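Local coordinates for protein eukaryotic translation initiation factor 2A (Schizosaccharomyces pombe, PDB 3WJ9) that probably directs methionyl-tRNAi to 40S ribosomal subunits in a codon-dependent manner, early in the translation of a small number of specific mRNAs, at residues N39-P44 with L79-L84; Q104-W109 with W128-T133; A161-E166 with P201-P206. All blocks are in the same frame, centred on the assembly; numbering follows the deposited sequence.

The three contacts are successive seams between neighbouring blades of the beta-propeller part of the protein. Contact 1 joins the first strands of the sheets 37-71 and 76-120, contact 2 sets the latter against the start of the sheet 131-162, and contact 3 links that sheet's last strand to a loop of the sheet 170-212. They also move outward, their centres lying about 10, 15 and 26 Å from the centre of the chain. Contacts 1 and 2 touch, Pro83 CD packing 3.4 Å from Tyr132 CB, with centres about 12 Å apart. Contact 3 stands apart, its nearest atoms about 9 Å from contact 2 and about 17 Å from contact 1.

Contact 1 of 3, residues N39-P44 with L79-L84; sequences NACYSP and LGFSPL
Two neighbouring blades of the beta-propeller meet here through their innermost strands, with Cys41, Ser43 and Pro44 of one set against Leu79 and Phe81 of the next. Strands 39-42 and 79-81 run nearly parallel, 10° apart in direction, and their axes come within 7.2 Å, too far for backbone pairing, so side chains fill the seam. Phe81 is the main filler. Ser43 CB lies over one face of its ring, 3.7 Å from the centroid in a CH-pi contact, while Ser43 OG is tied back to Leu48 N in its own blade, which helps to hold the serine's rotation. A small residue suits a place so close to the ring. Cys41 SG, lodged between its backbone N and carbonyl carbon (chi1 65°), makes an oblique sulfur-aromatic contact, 3.9 Å from Phe81 CD2, and also packs 3.8 Å from Leu79 CB. At one end Asn39 slides past Leu79, its ND2 3.7 Å from Leu79 CG; at the other, the rigid Pro44 brings CD to 3.5 Å from Phe81 CB and CB to 3.6 Å from Pro83 O. Without any hydrogen bond between the segments, the seam depends on shape and dispersion, and each strand keeps its backbone bonds for its own blade.

Contact 2 of 3, residues Q104-W109 with W128-T133; sequences QNMKVW and WNLQYT
Met106 and Val108 of one propeller blade point across to Trp128, Leu130 and Tyr132, which belong to the opening of the next blade. The first two lie on strand 106-110, third of its antiparallel sheet; at Met106 a classic beta bulge sets Asn105 and Met106 both opposite Phe120. Met106, modelled as selenomethionine, reaches across with a bent chain. It turns at chi2 (98°), which places SE, and again at chi3, which carries CE to the far segment. There the methyl group lies 3.5 Å from Trp128 O and 3.7 Å from Leu130 CG, the Met106 and Leu130 side chains crossing obliquely. SE itself comes to the indole at a slant, 5.5 Å from the centroid of the six-membered ring, an oblique Met-aromatic contact. A long, flexible, apolar chain suits this spot, because the nearest CA atoms, those of Met106 and Asn129, are 8.0 Å apart and the chain must bend to bring CE against Leu130. The indole is covered from within its own segment, Asn129 CB lying over the centre of one face, while Asn129 OD1 bonds to Ser89 OG and so adds a polar tie to the blade that carries Met106. Leu130 is the apolar counterpart of both strand residues. Its CG meets Met106, and its CD1 packs 3.8 Å from Val108 CG2, the two side chains crossing at about a right angle. Phe120 also touches both Leu130 and Met106, extending this apolar cluster between the blades. The branched Val108 serves two partners at once: CG1 stands anti to the backbone N (chi1 -176°) and takes the Tyr132 side, while CG2, beside the backbone N, packs on Leu130. Val108 and Tyr132 meet tip to tip, Val108 CG1 standing 4.0 Å from Tyr132 OH.

Contact 3 of 3, residues A161-E166 with P201-P206; sequences AKLRVE and PNFNSP
Leu163 and Phe203 mark the nearest approach of the two backbones, with CA atoms 6.9 Å apart, where the segment that carries the short strand 161-162 faces a loop that turns through helix-like angles at Phe203 and Asn204. Phe203 provides most of the contact. Its chi1 of -59° sets CG anti to the carbonyl carbon, and from there the ring brings CZ to Ala161 CB, 3.4 Å away, a spot where a bare methyl group can sit against the ring tip. Leu163 CD1 touches the ring at its edge, 3.9 Å from Phe203 CD1, and Lys162 O, also 3.9 Å from Phe203 CD1, lies oblique to the ring. An alanine in place of Phe203 would probably open a gap beside Ala161 CB and Leu163 CD1, leaving this seam with little apolar packing. Farther out, Arg164 NH2 lies 3.9 Å from Asn204 ND2, their planes 51° apart; both groups are donors and make only a loose contact. Polar side chains such as these suit an exposed rim, and since both touch a crystal neighbour their poses may partly reflect the lattice. The whole is a peripheral joint of a beta-propeller, an outermost strand of one blade meeting the loop between the third and fourth strands of the next.

Contact 1 of 3, residues N39-P44 with L79-L84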
ATOM      1  N   ASN A  39      -2.107  -2.030 -16.632  1.00 45.15           N
ATOM      2  CA  ASN A  39      -1.764  -1.663 -15.265  1.00 45.38           C
ATOM      3  C   ASN A  39      -1.233  -0.235 -15.216  1.00 38.79           C
ATOM      4  O   ASN A  39      -0.830   0.311 -16.243  1.00 37.84           O
ATOM      5  CB  ASN A  39      -0.732  -2.639 -14.699  1.00 40.17           C
ATOM      6  CG  ASN A  39      -0.624  -2.562 -13.190  1.00 39.09           C
ATOM      7  OD1 ASN A  39      -1.530  -2.070 -12.518  1.00 52.30           O
ATOM      8  ND2 ASN A  39       0.483  -3.054 -12.649  1.00 41.26           N
ATOM      9  N   ALA A  40      -1.242   0.368 -14.029  1.00 51.11           N
ATOM     10  CA  ALA A  40      -0.751   1.735 -13.857  1.00 26.91           C
ATOM     11  C   ALA A  40      -0.485   2.062 -12.387  1.00 36.54           C
ATOM     12  O   ALA A  40      -1.076   1.452 -11.496  1.00 52.63           O
ATOM     13  CB  ALA A  40      -1.741   2.730 -14.444  1.00 42.17           C
ATOM     14  N   CYS A  41       0.399   3.030 -12.141  1.00 38.95           N
ATOM     15  CA  CYS A  41       0.710   3.464 -10.776  1.00 36.53           C
ATOM     16  C   CYS A  41       1.489   4.784 -10.716  1.00 30.81           C
ATOM     17  O   CYS A  41       2.098   5.207 -11.700  1.00 30.39           O
ATOM     18  CB  CYS A  41       1.504   2.378 -10.042  1.00 36.92           C
ATOM     19  SG  CYS A  41       3.146   2.036 -10.722  1.00 48.33           S
ATOM     20  N   TYR A  42       1.453   5.425  -9.548  1.00 38.62           N
ATOM     21  CA  TYR A  42       2.238   6.629  -9.279  1.00 37.86           C
ATOM     22  C   TYR A  42       3.443   6.303  -8.401  1.00 37.94           C
ATOM     23  O   TYR A  42       3.411   5.351  -7.619  1.00 42.37           O
ATOM     24  CB  TYR A  42       1.390   7.700  -8.580  1.00 45.64           C
ATOM     25  CG  TYR A  42       0.503   8.535  -9.480  1.00 47.77           C
ATOM     26  CD1 TYR A  42       1.040   9.464 -10.361  1.00 46.54           C
ATOM     27  CD2 TYR A  42      -0.878   8.422  -9.416  1.00 47.93           C
ATOM     28  CE1 TYR A  42       0.225  10.236 -11.174  1.00 45.93           C
ATOM     29  CE2 TYR A  42      -1.701   9.187 -10.221  1.00 41.87           C
ATOM     30  CZ  TYR A  42      -1.144  10.092 -11.099  1.00 48.33           C
ATOM     31  OH  TYR A  42      -1.962  10.856 -11.900  1.00 61.93           O
ATOM     32  N   SER A  43       4.499   7.099  -8.526  1.00 35.33           N
ATOM     33  CA  SER A  43       5.595   7.064  -7.565  1.00 39.60           C
ATOM     34  C   SER A  43       5.092   7.670  -6.257  1.00 42.74           C
ATOM     35  O   SER A  43       4.225   8.543  -6.284  1.00 46.69           O
ATOM     36  CB  SER A  43       6.821   7.814  -8.097  1.00 38.00           C
ATOM     37  OG  SER A  43       6.510   9.159  -8.412  1.00 53.15           O
ATOM     38  N   PRO A  44       5.617   7.198  -5.111  1.00 44.34           N
ATOM     39  CA  PRO A  44       5.139   7.603  -3.782  1.00 37.47           C
ATOM     40  C   PRO A  44       5.005   9.117  -3.602  1.00 36.08           C
ATOM     41  O   PRO A  44       4.148   9.569  -2.843  1.00 42.01           O
ATOM     42  CB  PRO A  44       6.213   7.043  -2.848  1.00 38.94           C
ATOM     43  CG  PRO A  44       6.722   5.842  -3.561  1.00 45.47           C
ATOM     44  CD  PRO A  44       6.709   6.213  -5.019  1.00 41.81           C
ATOM     45  N   LEU A  79       3.507  -3.459 -10.944  1.00 54.39           N
ATOM     46  CA  LEU A  79       4.505  -2.400 -11.024  1.00 37.28           C
ATOM     47  C   LEU A  79       4.691  -1.768  -9.646  1.00 36.62           C
ATOM     48  O   LEU A  79       3.775  -1.783  -8.824  1.00 53.63           O
ATOM     49  CB  LEU A  79       4.090  -1.343 -12.053  1.00 51.71           C
ATOM     50  CG  LEU A  79       3.815  -1.810 -13.488  1.00 52.48           C
ATOM     51  CD1 LEU A  79       3.161  -0.701 -14.298  1.00 37.09           C
ATOM     52  CD2 LEU A  79       5.094  -2.279 -14.165  1.00 60.53           C
ATOM     53  N   GLY A  80       5.874  -1.217  -9.393  1.00 35.72           N
ATOM     54  CA  GLY A  80       6.157  -0.615  -8.104  1.00 30.80           C
ATOM     55  C   GLY A  80       7.303   0.375  -8.126  1.00 40.41           C
ATOM     56  O   GLY A  80       8.385   0.080  -8.629  1.00 51.08           O
ATOM     57  N   PHE A  81       7.057   1.559  -7.576  1.00 35.28           N
ATOM     58  CA  PHE A  81       8.085   2.584  -7.455  1.00 31.33           C
ATOM     59  C   PHE A  81       8.794   2.492  -6.110  1.00 44.79           C
ATOM     60  O   PHE A  81       8.163   2.268  -5.077  1.00 49.99           O
ATOM     61  CB  PHE A  81       7.475   3.980  -7.608  1.00 42.46           C
ATOM     62  CG  PHE A  81       7.302   4.428  -9.033  1.00 49.21           C
ATOM     63  CD1 PHE A  81       8.367   4.955  -9.744  1.00 45.47           C
ATOM     64  CD2 PHE A  81       6.069   4.342  -9.653  1.00 39.34           C
ATOM     65  CE1 PHE A  81       8.206   5.378 -11.048  1.00 39.42           C
ATOM     66  CE2 PHE A  81       5.900   4.762 -10.956  1.00 27.38           C
ATOM     67  CZ  PHE A  81       6.972   5.281 -11.656  1.00 30.09           C
ATOM     68  N   SER A  82      10.110   2.668  -6.131  1.00 39.45           N
ATOM     69  CA  SER A  82      10.879   2.835  -4.908  1.00 38.17           C
ATOM     70  C   SER A  82      10.528   4.205  -4.314  1.00 41.41           C
ATOM     71  O   SER A  82      10.103   5.093  -5.050  1.00 45.84           O
ATOM     72  CB  SER A  82      12.374   2.707  -5.204  1.00 47.61           C
ATOM     73  OG  SER A  82      12.792   3.687  -6.138  1.00 45.45           O
ATOM     74  N   PRO A  83      10.691   4.379  -2.987  1.00 45.79           N
ATOM     75  CA  PRO A  83      10.230   5.568  -2.253  1.00 37.03           C
ATOM     76  C   PRO A  83      10.549   6.909  -2.914  1.00 44.69           C
ATOM     77  O   PRO A  83       9.744   7.835  -2.813  1.00 48.76           O
ATOM     78  CB  PRO A  83      10.968   5.449  -0.918  1.00 41.14           C
ATOM     79  CG  PRO A  83      11.094   3.998  -0.715  1.00 40.59           C
ATOM     80  CD  PRO A  83      11.346   3.419  -2.081  1.00 49.13           C
ATOM     81  N   LEU A  84      11.695   7.013  -3.578  1.00 49.73           N
ATOM     82  CA  LEU A  84      12.070   8.254  -4.247  1.00 52.39           C
ATOM     83  C   LEU A  84      11.917   8.123  -5.761  1.00 48.63           C
ATOM     84  O   LEU A  84      12.347   8.995  -6.519  1.00 46.94           O
ATOM     85  CB  LEU A  84      13.504   8.646  -3.885  1.00 53.32           C
ATOM     86  CG  LEU A  84      13.760   8.949  -2.406  1.00 58.81           C
ATOM     87  CD1 LEU A  84      15.235   9.203  -2.150  1.00 59.18           C
ATOM     88  CD2 LEU A  84      12.929  10.139  -1.946  1.00 71.12           C
TER

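Contact 2 of 3, residues Q104-W109 with W128-T133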
ATOM      1  N   GLN A 104      14.068 -14.714 -15.474  1.00 45.70           N
ATOM      2  CA  GLN A 104      14.102 -13.648 -14.485  1.00 54.66           C
ATOM      3  C   GLN A 104      12.814 -12.839 -14.551  1.00 66.90           C
ATOM      4  O   GLN A 104      12.716 -11.845 -15.269  1.00 51.50           O
ATOM      5  CB  GLN A 104      15.330 -12.760 -14.689  1.00 58.34           C
ATOM      6  CG  GLN A 104      16.632 -13.539 -14.863  1.00 61.27           C
ATOM      7  CD  GLN A 104      17.435 -13.642 -13.578  1.00 61.48           C
ATOM      8  OE1 GLN A 104      16.872 -13.722 -12.485  1.00 56.96           O
ATOM      9  NE2 GLN A 104      18.757 -13.641 -13.705  1.00 55.86           N
ATOM     10  N   ASN A 105      11.829 -13.292 -13.782  1.00 69.13           N
ATOM     11  CA  ASN A 105      10.464 -12.793 -13.865  1.00 56.53           C
ATOM     12  C   ASN A 105      10.373 -11.306 -13.545  1.00 61.47           C
ATOM     13  O   ASN A 105       9.918 -10.510 -14.364  1.00 74.08           O
ATOM     14  CB  ASN A 105       9.583 -13.577 -12.912  1.00 46.67           C
ATOM     15  CG  ASN A 105      10.030 -15.022 -12.771  1.00 62.48           C
ATOM     16  OD1 ASN A 105      10.241 -15.499 -11.659  1.00 73.03           O
ATOM     17  ND2 ASN A 105      10.189 -15.720 -13.891  1.00 78.54           N
HETATM   18  N   MSE A 106      10.921 -10.918 -12.394  1.00 47.65           N
HETATM   19  CA  MSE A 106      10.928  -9.523 -11.964  1.00 57.05           C
HETATM   20  C   MSE A 106      12.306  -8.892 -12.045  1.00 49.69           C
HETATM   21  O   MSE A 106      13.300  -9.491 -11.589  1.00 43.55           O
HETATM   22  CB  MSE A 106      10.313  -9.413 -10.564  1.00 56.54           C
HETATM   23  CG  MSE A 106      11.318  -9.404  -9.418  1.00 43.24           C
HETATM   24 SE   MSE A 106      11.653  -7.542  -8.870  1.00163.39          SE
HETATM   25  CE  MSE A 106      11.939  -7.857  -6.949  1.00 81.00           C
ATOM     26  N   LYS A 107      12.371  -7.696 -12.625  1.00 61.51           N
ATOM     27  CA  LYS A 107      13.596  -6.988 -12.867  1.00 53.78           C
ATOM     28  C   LYS A 107      13.456  -5.638 -12.186  1.00 44.15           C
ATOM     29  O   LYS A 107      12.339  -5.183 -11.930  1.00 45.85           O
ATOM     30  CB  LYS A 107      13.828  -6.858 -14.370  1.00 49.10           C
ATOM     31  CG  LYS A 107      13.560  -8.157 -15.128  1.00 54.38           C
ATOM     32  CD  LYS A 107      13.487  -7.956 -16.628  1.00 57.04           C
ATOM     33  CE  LYS A 107      12.770  -9.120 -17.296  1.00 47.70           C
ATOM     34  NZ  LYS A 107      13.447 -10.422 -17.036  1.00 53.02           N
ATOM     35  N   VAL A 108      14.574  -5.008 -11.859  1.00 47.48           N
ATOM     36  CA  VAL A 108      14.522  -3.665 -11.306  1.00 45.21           C
ATOM     37  C   VAL A 108      15.072  -2.724 -12.368  1.00 49.06           C
ATOM     38  O   VAL A 108      16.048  -3.047 -13.042  1.00 52.82           O
ATOM     39  CB  VAL A 108      15.318  -3.546  -9.993  1.00 42.31           C
ATOM     40  CG1 VAL A 108      15.152  -2.159  -9.388  1.00 43.46           C
ATOM     41  CG2 VAL A 108      14.867  -4.608  -9.004  1.00 44.29           C
ATOM     42  N   TRP A 109      14.431  -1.574 -12.537  1.00 47.80           N
ATOM     43  CA  TRP A 109      14.820  -0.649 -13.594  1.00 45.42           C
ATOM     44  C   TRP A 109      15.157   0.732 -13.044  1.00 46.66           C
ATOM     45  O   TRP A 109      14.638   1.146 -12.009  1.00 49.41           O
ATOM     46  CB  TRP A 109      13.705  -0.525 -14.641  1.00 39.92           C
ATOM     47  CG  TRP A 109      13.094  -1.834 -15.083  1.00 34.67           C
ATOM     48  CD1 TRP A 109      12.135  -2.550 -14.429  1.00 32.12           C
ATOM     49  CD2 TRP A 109      13.382  -2.558 -16.288  1.00 38.37           C
ATOM     50  NE1 TRP A 109      11.818  -3.680 -15.141  1.00 49.29           N
ATOM     51  CE2 TRP A 109      12.566  -3.708 -16.286  1.00 46.10           C
ATOM     52  CE3 TRP A 109      14.251  -2.349 -17.362  1.00 43.13           C
ATOM     53  CZ2 TRP A 109      12.598  -4.643 -17.317  1.00 46.67           C
ATOM     54  CZ3 TRP A 109      14.280  -3.282 -18.384  1.00 32.87           C
ATOM     55  CH2 TRP A 109      13.458  -4.414 -18.354  1.00 39.23           C
ATOM     56  N   TRP A 128       6.051  -9.714  -3.810  1.00 50.61           N
ATOM     57  CA  TRP A 128       6.942  -9.890  -4.949  1.00 41.76           C
ATOM     58  C   TRP A 128       8.086  -8.877  -4.944  1.00 47.80           C
ATOM     59  O   TRP A 128       9.243  -9.238  -5.151  1.00 59.03           O
ATOM     60  CB  TRP A 128       6.149  -9.788  -6.257  1.00 51.83           C
ATOM     61  CG  TRP A 128       5.577  -8.426  -6.512  1.00 68.49           C
ATOM     62  CD1 TRP A 128       4.429  -7.911  -5.992  1.00 69.10           C
ATOM     63  CD2 TRP A 128       6.134  -7.405  -7.343  1.00 65.79           C
ATOM     64  NE1 TRP A 128       4.234  -6.632  -6.449  1.00 63.25           N
ATOM     65  CE2 TRP A 128       5.274  -6.295  -7.285  1.00 54.34           C
ATOM     66  CE3 TRP A 128       7.284  -7.316  -8.137  1.00 62.44           C
ATOM     67  CZ2 TRP A 128       5.514  -5.117  -7.982  1.00 47.22           C
ATOM     68  CZ3 TRP A 128       7.528  -6.147  -8.832  1.00 54.43           C
ATOM     69  CH2 TRP A 128       6.647  -5.062  -8.750  1.00 48.71           C
ATOM     70  N   ASN A 129       7.763  -7.615  -4.679  1.00 57.29           N
ATOM     71  CA  ASN A 129       8.726  -6.529  -4.833  1.00 50.19           C
ATOM     72  C   ASN A 129       9.754  -6.467  -3.711  1.00 48.86           C
ATOM     73  O   ASN A 129       9.554  -7.031  -2.635  1.00 47.06           O
ATOM     74  CB  ASN A 129       7.991  -5.189  -4.924  1.00 53.51           C
ATOM     75  CG  ASN A 129       8.822  -4.109  -5.594  1.00 55.69           C
ATOM     76  OD1 ASN A 129      10.047  -4.204  -5.665  1.00 57.21           O
ATOM     77  ND2 ASN A 129       8.156  -3.071  -6.084  1.00 47.58           N
ATOM     78  N   LEU A 130      10.862  -5.783  -3.979  1.00 52.68           N
ATOM     79  CA  LEU A 130      11.818  -5.442  -2.939  1.00 42.44           C
ATOM     80  C   LEU A 130      11.217  -4.373  -2.044  1.00 55.66           C
ATOM     81  O   LEU A 130      10.509  -3.488  -2.520  1.00 62.02           O
ATOM     82  CB  LEU A 130      13.132  -4.941  -3.542  1.00 47.79           C
ATOM     83  CG  LEU A 130      13.903  -5.872  -4.472  1.00 58.50           C
ATOM     84  CD1 LEU A 130      14.977  -5.102  -5.221  1.00 53.98           C
ATOM     85  CD2 LEU A 130      14.513  -6.976  -3.638  1.00 59.75           C
ATOM     86  N   GLN A 131      11.489  -4.460  -0.748  1.00 45.32           N
ATOM     87  CA  GLN A 131      11.124  -3.384   0.160  1.00 35.46           C
ATOM     88  C   GLN A 131      12.282  -2.400   0.203  1.00 44.07           C
ATOM     89  O   GLN A 131      13.407  -2.747  -0.155  1.00 42.97           O
ATOM     90  CB  GLN A 131      10.801  -3.917   1.556  1.00 35.17           C
ATOM     91  CG  GLN A 131       9.743  -5.006   1.569  1.00 36.25           C
ATOM     92  CD  GLN A 131       9.304  -5.377   2.970  1.00 44.83           C
ATOM     93  OE1 GLN A 131       9.502  -4.617   3.918  1.00 45.01           O
ATOM     94  NE2 GLN A 131       8.717  -6.559   3.111  1.00 52.69           N
ATOM     95  N   TYR A 132      12.009  -1.173   0.625  1.00 38.68           N
ATOM     96  CA  TYR A 132      13.040  -0.146   0.653  1.00 36.98           C
ATOM     97  C   TYR A 132      13.020   0.645   1.949  1.00 47.56           C
ATOM     98  O   TYR A 132      12.027   0.649   2.676  1.00 48.04           O
ATOM     99  CB  TYR A 132      12.873   0.822  -0.520  1.00 38.47           C
ATOM    100  CG  TYR A 132      13.163   0.245  -1.888  1.00 44.95           C
ATOM    101  CD1 TYR A 132      12.241  -0.569  -2.535  1.00 41.71           C
ATOM    102  CD2 TYR A 132      14.355   0.530  -2.538  1.00 41.23           C
ATOM    103  CE1 TYR A 132      12.506  -1.093  -3.786  1.00 47.23           C
ATOM    104  CE2 TYR A 132      14.628   0.011  -3.791  1.00 40.51           C
ATOM    105  CZ  TYR A 132      13.700  -0.799  -4.410  1.00 48.71           C
ATOM    106  OH  TYR A 132      13.968  -1.318  -5.656  1.00 42.96           O
ATOM    107  N   THR A 133      14.132   1.313   2.230  1.00 47.17           N
ATOM    108  CA  THR A 133      14.180   2.314   3.283  1.00 41.33           C
ATOM    109  C   THR A 133      13.641   3.615   2.701  1.00 41.02           C
ATOM    110  O   THR A 133      13.530   3.747   1.485  1.00 48.14           O
ATOM    111  CB  THR A 133      15.607   2.510   3.821  1.00 48.06           C
ATOM    112  OG1 THR A 133      16.479   2.878   2.745  1.00 55.41           O
ATOM    113  CG2 THR A 133      16.112   1.223   4.448  1.00 55.31           C
TER

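Contact 3 of 3, residues A161-E166 with P201-P206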
ATOM      1  N   ALA A 161      24.505  -7.228   3.286  1.00 67.88           N
ATOM      2  CA  ALA A 161      24.182  -7.734   4.611  1.00 63.30           C
ATOM      3  C   ALA A 161      23.128  -8.833   4.544  1.00 63.92           C
ATOM      4  O   ALA A 161      22.299  -8.861   3.634  1.00 75.19           O
ATOM      5  CB  ALA A 161      23.707  -6.603   5.500  1.00 52.84           C
ATOM      6  N   LYS A 162      23.176  -9.740   5.515  1.00 58.65           N
ATOM      7  CA  LYS A 162      22.229 -10.845   5.611  1.00 61.79           C
ATOM      8  C   LYS A 162      21.723 -10.962   7.044  1.00 64.05           C
ATOM      9  O   LYS A 162      22.343 -10.434   7.964  1.00 61.11           O
ATOM     10  CB  LYS A 162      22.879 -12.158   5.167  1.00 73.03           C
ATOM     11  CG  LYS A 162      23.654 -12.066   3.861  1.00 79.60           C
ATOM     12  CD  LYS A 162      24.356 -13.374   3.534  1.00 75.34           C
ATOM     13  CE  LYS A 162      25.336 -13.204   2.388  1.00 71.14           C
ATOM     14  NZ  LYS A 162      26.517 -12.394   2.794  1.00 63.54           N
ATOM     15  N   LEU A 163      20.601 -11.647   7.244  1.00 58.23           N
ATOM     16  CA  LEU A 163      20.057 -11.787   8.593  1.00 59.75           C
ATOM     17  C   LEU A 163      20.282 -13.185   9.159  1.00 94.97           C
ATOM     18  O   LEU A 163      20.149 -14.187   8.457  1.00102.13           O
ATOM     19  CB  LEU A 163      18.566 -11.445   8.623  1.00 68.94           C
ATOM     20  CG  LEU A 163      18.058 -11.124  10.032  1.00 75.34           C
ATOM     21  CD1 LEU A 163      18.899 -10.017  10.648  1.00 74.09           C
ATOM     22  CD2 LEU A 163      16.589 -10.733  10.021  1.00 77.93           C
ATOM     23  N   ARG A 164      20.609 -13.228  10.447  1.00105.63           N
ATOM     24  CA  ARG A 164      20.997 -14.453  11.134  1.00 99.71           C
ATOM     25  C   ARG A 164      19.883 -15.490  11.249  1.00101.74           C
ATOM     26  O   ARG A 164      20.082 -16.659  10.915  1.00111.56           O
ATOM     27  CB  ARG A 164      21.500 -14.119  12.541  1.00 91.36           C
ATOM     28  CG  ARG A 164      22.686 -13.174  12.584  1.00 88.74           C
ATOM     29  CD  ARG A 164      23.946 -13.811  12.024  1.00117.77           C
ATOM     30  NE  ARG A 164      25.073 -12.885  12.072  1.00114.89           N
ATOM     31  CZ  ARG A 164      25.847 -12.705  13.137  1.00124.34           C
ATOM     32  NH1 ARG A 164      25.620 -13.388  14.249  1.00121.05           N
ATOM     33  NH2 ARG A 164      26.851 -11.839  13.090  1.00121.06           N
ATOM     34  N   VAL A 165      18.722 -15.059  11.734  1.00105.34           N
ATOM     35  CA  VAL A 165      17.669 -15.984  12.155  1.00107.88           C
ATOM     36  C   VAL A 165      17.193 -16.928  11.045  1.00101.93           C
ATOM     37  O   VAL A 165      17.295 -16.616   9.855  1.00 88.94           O
ATOM     38  CB  VAL A 165      16.456 -15.218  12.727  1.00101.22           C
ATOM     39  CG1 VAL A 165      16.922 -14.177  13.734  1.00 92.38           C
ATOM     40  CG2 VAL A 165      15.661 -14.555  11.613  1.00103.83           C
ATOM     41  N   GLU A 166      16.678 -18.085  11.456  1.00100.27           N
ATOM     42  CA  GLU A 166      16.342 -19.166  10.534  1.00 82.47           C
ATOM     43  C   GLU A 166      14.835 -19.415  10.477  1.00 73.93           C
ATOM     44  O   GLU A 166      14.116 -19.161  11.445  1.00 70.46           O
ATOM     45  CB  GLU A 166      17.084 -20.445  10.950  1.00 81.76           C
ATOM     46  CG  GLU A 166      16.643 -21.730  10.253  1.00 95.29           C
ATOM     47  CD  GLU A 166      17.703 -22.816  10.285  1.00110.82           C
ATOM     48  OE1 GLU A 166      18.822 -22.544  10.770  1.00101.48           O
ATOM     49  OE2 GLU A 166      17.412 -23.948   9.839  1.00102.21           O
ATOM     50  N   PRO A 201      21.972  -1.396  11.631  1.00 93.25           N
ATOM     51  CA  PRO A 201      23.304  -1.411  12.242  1.00102.19           C
ATOM     52  C   PRO A 201      23.559  -2.633  13.136  1.00 87.47           C
ATOM     53  O   PRO A 201      24.626  -3.238  13.047  1.00 89.45           O
ATOM     54  CB  PRO A 201      23.303  -0.143  13.085  1.00 86.63           C
ATOM     55  CG  PRO A 201      22.442   0.795  12.326  1.00 87.77           C
ATOM     56  CD  PRO A 201      21.403  -0.033  11.613  1.00 83.78           C
ATOM     57  N   ASN A 202      22.614  -2.921  14.021  1.00 73.20           N
ATOM     58  CA  ASN A 202      22.765  -4.047  14.911  1.00 57.47           C
ATOM     59  C   ASN A 202      22.027  -5.260  14.388  1.00 60.89           C
ATOM     60  O   ASN A 202      20.829  -5.424  14.603  1.00 55.54           O
ATOM     61  CB  ASN A 202      22.261  -3.692  16.312  1.00 78.81           C
ATOM     62  CG  ASN A 202      22.484  -2.233  16.659  1.00 88.06           C
ATOM     63  OD1 ASN A 202      23.404  -1.594  16.149  1.00 75.66           O
ATOM     64  ND2 ASN A 202      21.639  -1.697  17.532  1.00 65.81           N
ATOM     65  N   PHE A 203      22.781  -6.126  13.728  1.00 63.23           N
ATOM     66  CA  PHE A 203      22.356  -7.491  13.440  1.00 67.11           C
ATOM     67  C   PHE A 203      22.623  -8.347  14.668  1.00 78.89           C
ATOM     68  O   PHE A 203      21.878  -9.280  14.978  1.00 74.76           O
ATOM     69  CB  PHE A 203      23.098  -8.058  12.222  1.00 73.60           C
ATOM     70  CG  PHE A 203      22.908  -7.255  10.960  1.00 70.40           C
ATOM     71  CD1 PHE A 203      21.730  -7.331  10.239  1.00 55.22           C
ATOM     72  CD2 PHE A 203      23.922  -6.439  10.490  1.00 67.42           C
ATOM     73  CE1 PHE A 203      21.559  -6.595   9.076  1.00 71.95           C
ATOM     74  CE2 PHE A 203      23.761  -5.704   9.329  1.00 65.29           C
ATOM     75  CZ  PHE A 203      22.574  -5.780   8.622  1.00 73.94           C
ATOM     76  N   ASN A 204      23.695  -7.997  15.368  1.00 77.89           N
ATOM     77  CA  ASN A 204      24.174  -8.767  16.498  1.00 73.01           C
ATOM     78  C   ASN A 204      23.171  -8.713  17.646  1.00 81.37           C
ATOM     79  O   ASN A 204      22.886  -9.711  18.305  1.00 90.96           O
ATOM     80  CB  ASN A 204      25.508  -8.215  16.963  1.00 88.26           C
ATOM     81  CG  ASN A 204      26.302  -7.583  15.830  1.00 90.57           C
ATOM     82  OD1 ASN A 204      26.698  -6.424  15.928  1.00 80.68           O
ATOM     83  ND2 ASN A 204      26.528  -8.329  14.753  1.00 92.27           N
ATOM     84  N   SER A 205      22.584  -7.541  17.843  1.00 74.41           N
ATOM     85  CA  SER A 205      21.756  -7.295  19.016  1.00 74.99           C
ATOM     86  C   SER A 205      20.288  -7.078  18.658  1.00 78.14           C
ATOM     87  O   SER A 205      19.913  -5.999  18.196  1.00 82.96           O
ATOM     88  CB  SER A 205      22.296  -6.084  19.775  1.00 66.22           C
ATOM     89  OG  SER A 205      23.643  -6.311  20.151  1.00 79.36           O
ATOM     90  N   PRO A 206      19.455  -8.109  18.866  1.00 69.83           N
ATOM     91  CA  PRO A 206      18.007  -8.002  18.660  1.00 59.31           C
ATOM     92  C   PRO A 206      17.410  -6.876  19.491  1.00 72.10           C
ATOM     93  O   PRO A 206      18.001  -6.464  20.487  1.00 84.22           O
ATOM     94  CB  PRO A 206      17.481  -9.362  19.127  1.00 71.40           C
ATOM     95  CG  PRO A 206      18.633 -10.283  18.981  1.00 80.43           C
ATOM     96  CD  PRO A 206      19.856  -9.467  19.270  1.00 82.60           C
TER